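Local coordinates for protein phenol hydroxylase component phN (Pseudomonas stutzeri, PDB 3U52) that probably serves as the diiron hydroxylase subunit of a multicomponent phenol hydroxylase, where oxygen is used to hydroxylate phenolic substrates, at residues Q334-F339 with H349-E354; M279-L284 with M358-E363; M289-A294 with H329-Q334. All coordinates share one frame; numbering follows the deposited sequence.

Contact 1: Q334-F339 with H349-E354; sequences QLWTTF and HTWIPE
Trp336, on helix 331-342, meets the irregular chain 349-354 through its N-H, its rim and one face. Its CG lies opposite the backbone N (chi1 -180°), which sends the indole out from the helix to the loop. Its NE1 donates to Trp351 O at 3.0 Å. The carbonyl points almost straight at this nitrogen, but the N-H...O angle is only 138°, and the oxygen sits a little out of the indole plane, so the bend is on the donor side. The benzo end of the same indole pushes into the second tryptophan: Trp336 CZ2 stands over the centre of the Trp351 ring, 3.8 Å from Trp351 CE2. With six-membered centroids 4.9 Å apart and planes at 69°, the pair is an edge-to-face stack. Thr350 lies over one face of Trp336, its CB 4.2 Å from the six-membered centroid and offset toward the rim, a CH-pi contact; its CG2 then packs 3.8 Å from Phe339 O.

Farther out, Tyr282 stacks on Trp336, and His349 ND1 is hydrogen-bonded to Phe484 O. Phe339 lines a xenon-binding pocket. The chemistry implies an indole held by one bent N-H...O bond together with aromatic and CH-pi packing, its buried N-H satisfied by a loop carbonyl.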
# COMPACT_ATOMS: atom_id res chain seq x y z
N GLN A 334 3.42 25.04 -32.20
CA GLN A 334 4.72 25.03 -32.89
C GLN A 334 5.53 23.75 -32.59
O GLN A 334 6.09 23.10 -33.50
CB GLN A 334 5.54 26.28 -32.49
CG GLN A 334 4.93 27.58 -32.98
CD GLN A 334 5.57 28.83 -32.37
OE1 GLN A 334 6.02 28.84 -31.22
NE2 GLN A 334 5.58 29.92 -33.15
N LEU A 335 5.56 23.33 -31.34
CA LEU A 335 6.32 22.16 -30.98
C LEU A 335 5.66 20.86 -31.48
O LEU A 335 6.36 19.95 -31.92
CB LEU A 335 6.51 22.12 -29.46
CG LEU A 335 7.72 22.97 -29.08
CD1 LEU A 335 7.40 23.53 -27.75
CD2 LEU A 335 8.89 22.00 -29.01
N TRP A 336 4.32 20.78 -31.45
CA TRP A 336 3.70 19.49 -31.80
C TRP A 336 3.95 19.24 -33.25
O TRP A 336 4.30 18.15 -33.71
CB TRP A 336 2.21 19.49 -31.51
CG TRP A 336 1.50 18.17 -31.84
CD1 TRP A 336 0.58 17.95 -32.85
CD2 TRP A 336 1.68 16.92 -31.19
NE1 TRP A 336 0.14 16.64 -32.81
CE2 TRP A 336 0.78 16.00 -31.78
CE3 TRP A 336 2.48 16.49 -30.10
CZ2 TRP A 336 0.68 14.68 -31.36
CZ3 TRP A 336 2.37 15.17 -29.69
CH2 TRP A 336 1.47 14.29 -30.32
N THR A 337 3.73 20.29 -34.02
CA THR A 337 4.04 20.28 -35.47
C THR A 337 5.55 19.94 -35.84
O THR A 337 5.84 19.16 -36.80
CB THR A 337 3.30 21.56 -36.01
OG1 THR A 337 2.13 21.25 -36.77
CG2 THR A 337 4.10 22.62 -36.48
N THR A 338 6.50 20.41 -35.04
CA THR A 338 7.90 20.02 -35.13
C THR A 338 8.10 18.54 -34.86
O THR A 338 8.76 17.84 -35.65
CB THR A 338 8.71 20.83 -34.11
OG1 THR A 338 8.60 22.21 -34.50
CG2 THR A 338 10.19 20.41 -34.05
N PHE A 339 7.52 18.03 -33.77
CA PHE A 339 7.70 16.63 -33.41
C PHE A 339 6.98 15.73 -34.39
O PHE A 339 7.49 14.65 -34.74
CB PHE A 339 7.30 16.36 -31.97
CG PHE A 339 8.39 16.74 -30.96
CD1 PHE A 339 8.33 17.93 -30.27
CD2 PHE A 339 9.47 15.91 -30.76
CE1 PHE A 339 9.31 18.27 -29.33
CE2 PHE A 339 10.45 16.22 -29.82
CZ PHE A 339 10.38 17.42 -29.12
N HIS A 349 5.44 8.40 -30.38
CA HIS A 349 4.55 8.67 -31.53
C HIS A 349 3.89 10.04 -31.51
O HIS A 349 3.75 10.66 -30.45
CB HIS A 349 3.42 7.62 -31.56
CG HIS A 349 3.91 6.21 -31.48
ND1 HIS A 349 4.79 5.68 -32.37
CD2 HIS A 349 3.63 5.22 -30.59
CE1 HIS A 349 5.03 4.41 -32.07
NE2 HIS A 349 4.35 4.11 -30.98
N THR A 350 3.47 10.52 -32.68
CA THR A 350 2.65 11.72 -32.77
C THR A 350 1.50 11.37 -33.72
O THR A 350 1.48 10.28 -34.26
CB THR A 350 3.42 12.94 -33.35
OG1 THR A 350 3.76 12.64 -34.70
CG2 THR A 350 4.77 13.29 -32.54
N TRP A 351 0.57 12.28 -33.95
CA TRP A 351 -0.64 11.92 -34.70
C TRP A 351 -1.33 13.23 -34.91
O TRP A 351 -0.93 14.25 -34.32
CB TRP A 351 -1.56 10.99 -33.87
CG TRP A 351 -1.89 11.56 -32.48
CD1 TRP A 351 -2.91 12.44 -32.18
CD2 TRP A 351 -1.19 11.36 -31.23
NE1 TRP A 351 -2.88 12.80 -30.84
CE2 TRP A 351 -1.85 12.14 -30.23
CE3 TRP A 351 -0.09 10.58 -30.85
CZ2 TRP A 351 -1.43 12.15 -28.88
CZ3 TRP A 351 0.34 10.61 -29.50
CH2 TRP A 351 -0.32 11.39 -28.54
N ILE A 352 -2.36 13.23 -35.74
CA ILE A 352 -3.19 14.42 -35.86
C ILE A 352 -4.30 14.38 -34.78
O ILE A 352 -4.94 13.38 -34.62
CB ILE A 352 -3.76 14.51 -37.31
CG1 ILE A 352 -2.57 14.69 -38.28
CG2 ILE A 352 -4.76 15.65 -37.46
CD1 ILE A 352 -2.94 14.43 -39.71
N PRO A 353 -4.49 15.48 -34.02
CA PRO A 353 -5.52 15.54 -32.99
C PRO A 353 -6.95 15.23 -33.54
O PRO A 353 -7.25 15.56 -34.70
CB PRO A 353 -5.43 17.01 -32.49
CG PRO A 353 -4.66 17.77 -33.66
CD PRO A 353 -3.70 16.73 -34.11
N GLU A 354 -7.80 14.61 -32.72
CA GLU A 354 -9.20 14.33 -33.12
C GLU A 354 -9.94 15.62 -33.31
O GLU A 354 -9.53 16.64 -32.79
CB GLU A 354 -9.94 13.50 -32.06
CG GLU A 354 -9.26 12.25 -31.61
CD GLU A 354 -8.92 11.31 -32.76
OE1 GLU A 354 -7.83 10.69 -32.71
OE2 GLU A 354 -9.72 11.20 -33.72

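Contact 2: M279-L284 with M358-E363; sequences MMDYML and MDWMSE
Met361 lays its thioether over the ring of Tyr282, the two side chains crossing at roughly a right angle. Met361 SD is 4.4 Å from the centroid of the Tyr282 ring and about 25° off its normal, which defines a Met-aromatic contact over the face. The methyl continues toward the phenol end, with Met361 CE 3.5 Å from Tyr282 CE2 and 3.4 Å from Tyr282 OH. Met361 reaches this place with a first torsion off the staggered positions and further bends along the chain. The phenol oxygen has its polar partners elsewhere, in Tyr377 OH and His333 ND1.

Beside this pair, Trp360 turns the rim of its benzo ring to Asp281. The carboxylate and indole planes are 79° apart, with Asp281 OD2 near the indole plane and 3.9 Å from Trp360 CH2; Trp360 CZ3 lies 3.8 Å from Asp281 O. The carboxylate is bonded elsewhere, most strongly to Ser332. The two short helical segments run roughly antiparallel (144° between their N-to-C directions), their axes 11.3 Å apart at closest, a separation spanned by long side chains. A Met-aromatic bridge between antiparallel helix segments thus ties helix 355-364 to helix 254-283, which ends here in a wider pi-type turn at 279-283, within the helical hydroxylase subunit.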
# COMPACT_ATOMS: atom_id res chain seq x y z
N MET A 279 3.07 18.39 -24.37
CA MET A 279 2.52 17.24 -23.64
C MET A 279 1.09 17.46 -23.19
O MET A 279 0.17 16.64 -23.45
CB MET A 279 3.42 16.96 -22.43
CG MET A 279 3.17 15.69 -21.63
SD MET A 279 1.70 15.71 -20.58
CE MET A 279 1.92 16.71 -19.15
N MET A 280 0.89 18.54 -22.45
CA MET A 280 -0.43 18.75 -21.84
C MET A 280 -1.51 19.16 -22.87
O MET A 280 -2.67 18.77 -22.71
CB MET A 280 -0.39 19.74 -20.66
CG MET A 280 -0.20 21.20 -21.04
SD MET A 280 0.15 22.23 -19.58
CE MET A 280 -1.44 22.38 -18.82
N ASP A 281 -1.14 19.90 -23.92
CA ASP A 281 -2.15 20.30 -24.90
C ASP A 281 -2.50 19.17 -25.86
O ASP A 281 -3.67 19.05 -26.26
CB ASP A 281 -1.71 21.52 -25.72
CG ASP A 281 -1.88 22.83 -24.97
OD1 ASP A 281 -1.60 23.89 -25.54
OD2 ASP A 281 -2.34 22.83 -23.81
N TYR A 282 -1.49 18.33 -26.21
CA TYR A 282 -1.66 17.30 -27.27
C TYR A 282 -1.57 15.83 -26.85
O TYR A 282 -2.29 14.98 -27.41
CB TYR A 282 -0.61 17.52 -28.38
CG TYR A 282 -0.90 18.72 -29.25
CD1 TYR A 282 -0.48 20.01 -28.88
CD2 TYR A 282 -1.62 18.56 -30.43
CE1 TYR A 282 -0.79 21.13 -29.65
CE2 TYR A 282 -1.94 19.67 -31.24
CZ TYR A 282 -1.51 20.93 -30.86
OH TYR A 282 -1.85 21.98 -31.68
N MET A 283 -0.67 15.50 -25.92
CA MET A 283 -0.45 14.10 -25.61
C MET A 283 -1.46 13.50 -24.62
O MET A 283 -1.55 12.27 -24.52
CB MET A 283 0.98 13.84 -25.16
CG MET A 283 2.07 14.19 -26.20
SD MET A 283 3.58 13.58 -25.45
CE MET A 283 4.66 13.32 -26.80
N LEU A 284 -2.19 14.35 -23.89
CA LEU A 284 -3.19 13.84 -22.94
C LEU A 284 -4.57 13.69 -23.61
O LEU A 284 -5.12 14.68 -24.09
CB LEU A 284 -3.29 14.76 -21.71
CG LEU A 284 -2.01 15.06 -20.91
CD1 LEU A 284 -2.28 16.13 -19.85
CD2 LEU A 284 -1.43 13.78 -20.27
N MET A 358 -9.38 19.42 -31.41
CA MET A 358 -9.24 20.66 -32.14
C MET A 358 -10.26 21.73 -31.78
O MET A 358 -9.90 22.92 -31.71
CB MET A 358 -9.21 20.38 -33.62
CG MET A 358 -7.77 20.00 -34.09
SD MET A 358 -7.58 19.55 -35.77
CE MET A 358 -7.92 21.04 -36.70
N ASP A 359 -11.52 21.34 -31.57
CA ASP A 359 -12.51 22.32 -31.10
C ASP A 359 -12.18 22.83 -29.69
O ASP A 359 -12.38 24.00 -29.39
CB ASP A 359 -13.95 21.77 -31.17
CG ASP A 359 -14.35 21.32 -32.59
OD1 ASP A 359 -13.67 21.69 -33.58
OD2 ASP A 359 -15.33 20.55 -32.70
N TRP A 360 -11.66 21.95 -28.82
CA TRP A 360 -11.12 22.39 -27.49
C TRP A 360 -9.98 23.38 -27.69
O TRP A 360 -9.93 24.42 -27.06
CB TRP A 360 -10.63 21.18 -26.67
CG TRP A 360 -9.99 21.50 -25.29
CD1 TRP A 360 -10.64 21.66 -24.11
CD2 TRP A 360 -8.59 21.63 -24.99
NE1 TRP A 360 -9.74 21.90 -23.08
CE2 TRP A 360 -8.47 21.89 -23.60
CE3 TRP A 360 -7.42 21.53 -25.76
CZ2 TRP A 360 -7.23 22.07 -22.98
CZ3 TRP A 360 -6.17 21.73 -25.13
CH2 TRP A 360 -6.10 21.98 -23.76
N MET A 361 -9.07 23.08 -28.61
CA MET A 361 -8.00 24.07 -28.96
C MET A 361 -8.46 25.45 -29.46
O MET A 361 -7.89 26.45 -29.03
CB MET A 361 -7.01 23.48 -29.96
CG MET A 361 -5.67 23.19 -29.36
SD MET A 361 -5.25 21.47 -29.36
CE MET A 361 -5.09 21.09 -31.09
N SER A 362 -9.47 25.49 -30.34
CA SER A 362 -10.09 26.74 -30.81
C SER A 362 -10.61 27.61 -29.64
O SER A 362 -10.41 28.83 -29.61
CB SER A 362 -11.26 26.40 -31.74
OG SER A 362 -10.84 25.63 -32.84
N GLU A 363 -11.27 26.97 -28.69
CA GLU A 363 -11.75 27.59 -27.45
C GLU A 363 -10.62 28.06 -26.50
O GLU A 363 -10.65 29.19 -26.01
CB GLU A 363 -12.66 26.58 -26.74
CG GLU A 363 -13.55 27.12 -25.67
CD GLU A 363 -14.29 25.97 -24.99
OE1 GLU A 363 -15.32 25.49 -25.56
OE2 GLU A 363 -13.81 25.53 -23.90

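Contact 3: M289-A294 with H329-Q334; sequences MSWSEA and HHLSHQ
Two helix starts meet here, the first turn of helix 291-310 bringing Trp291 and Ser292 against Leu331 in the first turn of helix 331-342 and His329 just ahead of its N-cap residue, His330. The apolar part is one methyl on one indole: Leu331 CD2 lies 3.7 Å from Trp291 NE1 and 4.0 Å from Trp291 CE2, approaching the ring obliquely. Trp291 extends across because its CG is anti to the backbone N (chi1 168°), and the CB atoms of Trp291 and Leu331 both point at the other segment. The second meeting is polar but loose. Ser292 OG is 4.0 Å from both His329 CE1 and His329 ND1, a distance that supports packing and not a bond. Backbones are nearest at this place, with Ser292 CA and His329 CA 6.1 Å apart.

What sets the start of helix 291-310 is a capping box. Glu293 N donates to Ser290 OG at 3.1 Å, nearly straight at 162°, and Ser290 N answers with a bond to Glu293 OE1 at 3.0 Å, its N-H...O angle 167°, reaching the oxygen on its anti side and tilted from the carboxylate plane. The other carboxylate oxygen of Glu293 forms a salt bridge with Lys364, joining the cap to the end of helix 355-364.

Neighbouring helices close round the pair. Ser277 of helix 254-283 touches the side chains of Trp291 and Ser332, and Asp281 OD2 accepts from Trp291 N. Leu205 of helix 187-216 packs on Trp291, so the contact sits where helices 187-216, 254-283, 291-310, 331-342 and 355-364 come together.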
# COMPACT_ATOMS: atom_id res chain seq x y z
N MET A 289 -5.93 21.39 -18.41
CA MET A 289 -6.08 22.82 -18.70
C MET A 289 -5.14 23.05 -19.87
O MET A 289 -4.38 22.13 -20.24
CB MET A 289 -5.69 23.69 -17.51
CG MET A 289 -4.21 23.68 -17.16
SD MET A 289 -3.82 24.46 -15.56
CE MET A 289 -3.20 22.95 -14.78
N SER A 290 -5.21 24.21 -20.49
CA SER A 290 -4.32 24.44 -21.62
C SER A 290 -2.99 24.95 -21.09
O SER A 290 -2.91 25.42 -19.94
CB SER A 290 -4.91 25.47 -22.57
OG SER A 290 -5.07 26.73 -21.91
N TRP A 291 -1.94 24.91 -21.92
CA TRP A 291 -0.66 25.52 -21.54
C TRP A 291 -0.87 27.00 -21.24
O TRP A 291 -0.31 27.56 -20.29
CB TRP A 291 0.37 25.38 -22.66
CG TRP A 291 1.59 26.26 -22.41
CD1 TRP A 291 1.90 27.40 -23.04
CD2 TRP A 291 2.63 26.02 -21.45
NE1 TRP A 291 3.09 27.92 -22.53
CE2 TRP A 291 3.55 27.07 -21.56
CE3 TRP A 291 2.85 25.02 -20.49
CZ2 TRP A 291 4.71 27.15 -20.76
CZ3 TRP A 291 4.00 25.08 -19.71
CH2 TRP A 291 4.91 26.14 -19.85
N SER A 292 -1.68 27.66 -22.05
CA SER A 292 -1.89 29.08 -21.87
C SER A 292 -2.48 29.39 -20.44
O SER A 292 -2.02 30.29 -19.70
CB SER A 292 -2.83 29.53 -23.00
OG SER A 292 -3.17 30.87 -22.78
N GLU A 293 -3.45 28.59 -20.00
CA GLU A 293 -4.03 28.73 -18.66
C GLU A 293 -3.03 28.40 -17.56
O GLU A 293 -3.04 29.06 -16.52
CB GLU A 293 -5.26 27.81 -18.49
CG GLU A 293 -6.55 28.31 -19.18
CD GLU A 293 -7.62 27.23 -19.35
OE1 GLU A 293 -7.31 26.01 -19.30
OE2 GLU A 293 -8.81 27.61 -19.53
N ALA A 294 -2.25 27.33 -17.71
CA ALA A 294 -1.19 26.99 -16.76
C ALA A 294 -0.13 28.09 -16.64
O ALA A 294 0.27 28.47 -15.52
CB ALA A 294 -0.53 25.64 -17.16
N HIS A 329 0.37 31.53 -26.43
CA HIS A 329 -0.69 31.30 -27.42
C HIS A 329 -0.22 30.42 -28.62
O HIS A 329 -1.03 30.06 -29.48
CB HIS A 329 -1.26 32.62 -27.93
CG HIS A 329 -1.77 33.49 -26.83
ND1 HIS A 329 -2.86 33.15 -26.06
CD2 HIS A 329 -1.33 34.68 -26.36
CE1 HIS A 329 -3.07 34.09 -25.15
NE2 HIS A 329 -2.16 35.03 -25.32
N HIS A 330 1.08 30.11 -28.67
CA HIS A 330 1.72 29.53 -29.89
C HIS A 330 2.53 28.28 -29.60
O HIS A 330 2.58 27.35 -30.40
CB HIS A 330 2.66 30.58 -30.50
CG HIS A 330 1.94 31.74 -31.14
ND1 HIS A 330 1.26 31.62 -32.33
CD2 HIS A 330 1.77 33.02 -30.74
CE1 HIS A 330 0.72 32.79 -32.65
NE2 HIS A 330 1.03 33.65 -31.70
N LEU A 331 3.16 28.27 -28.42
CA LEU A 331 4.21 27.29 -28.05
C LEU A 331 3.88 25.81 -28.30
O LEU A 331 4.62 25.10 -29.01
CB LEU A 331 4.54 27.44 -26.59
CG LEU A 331 5.98 27.27 -26.21
CD1 LEU A 331 6.88 28.32 -26.98
CD2 LEU A 331 6.03 27.56 -24.71
N SER A 332 2.77 25.36 -27.75
CA SER A 332 2.43 23.93 -27.86
C SER A 332 2.17 23.49 -29.29
O SER A 332 2.55 22.40 -29.71
CB SER A 332 1.26 23.60 -26.94
OG SER A 332 0.05 24.11 -27.45
N HIS A 333 1.57 24.38 -30.08
CA HIS A 333 1.24 24.10 -31.48
C HIS A 333 2.51 24.07 -32.38
O HIS A 333 2.66 23.19 -33.22
CB HIS A 333 0.24 25.16 -31.97
CG HIS A 333 -0.87 25.45 -30.99
ND1 HIS A 333 -1.78 24.49 -30.59
CD2 HIS A 333 -1.17 26.57 -30.28
CE1 HIS A 333 -2.61 25.01 -29.70
NE2 HIS A 333 -2.27 26.27 -29.50
N GLN A 334 3.42 25.04 -32.20
CA GLN A 334 4.72 25.03 -32.89
C GLN A 334 5.53 23.75 -32.59
O GLN A 334 6.09 23.10 -33.50
CB GLN A 334 5.54 26.28 -32.49
CG GLN A 334 4.93 27.58 -32.98
CD GLN A 334 5.57 28.83 -32.37
OE1 GLN A 334 6.02 28.84 -31.22
NE2 GLN A 334 5.58 29.92 -33.15

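All three contacts are mainly buried and lie on the same side of the chain's centre, contact 3 being somewhat nearer to it. Helix 331-342 serves contacts 1 and 3, which share Gln334. Along the chain, contacts 1 and 3 follow one another inside the loop that contact 2 closes. The end of helix 254-283 ties contact 2 to both others, by packing to contact 1 and by polar bonds to contact 3; Pro353 on Met358 adds a further touch between 1 and 2. Their chemistry differs: the helix-to-loop contact 1 has a direct hydrogen bond, contact 2 relies on sulfur-aromatic packing, and contact 3 joins two helix starts, one of them closed by a capping box, by modest apolar touch.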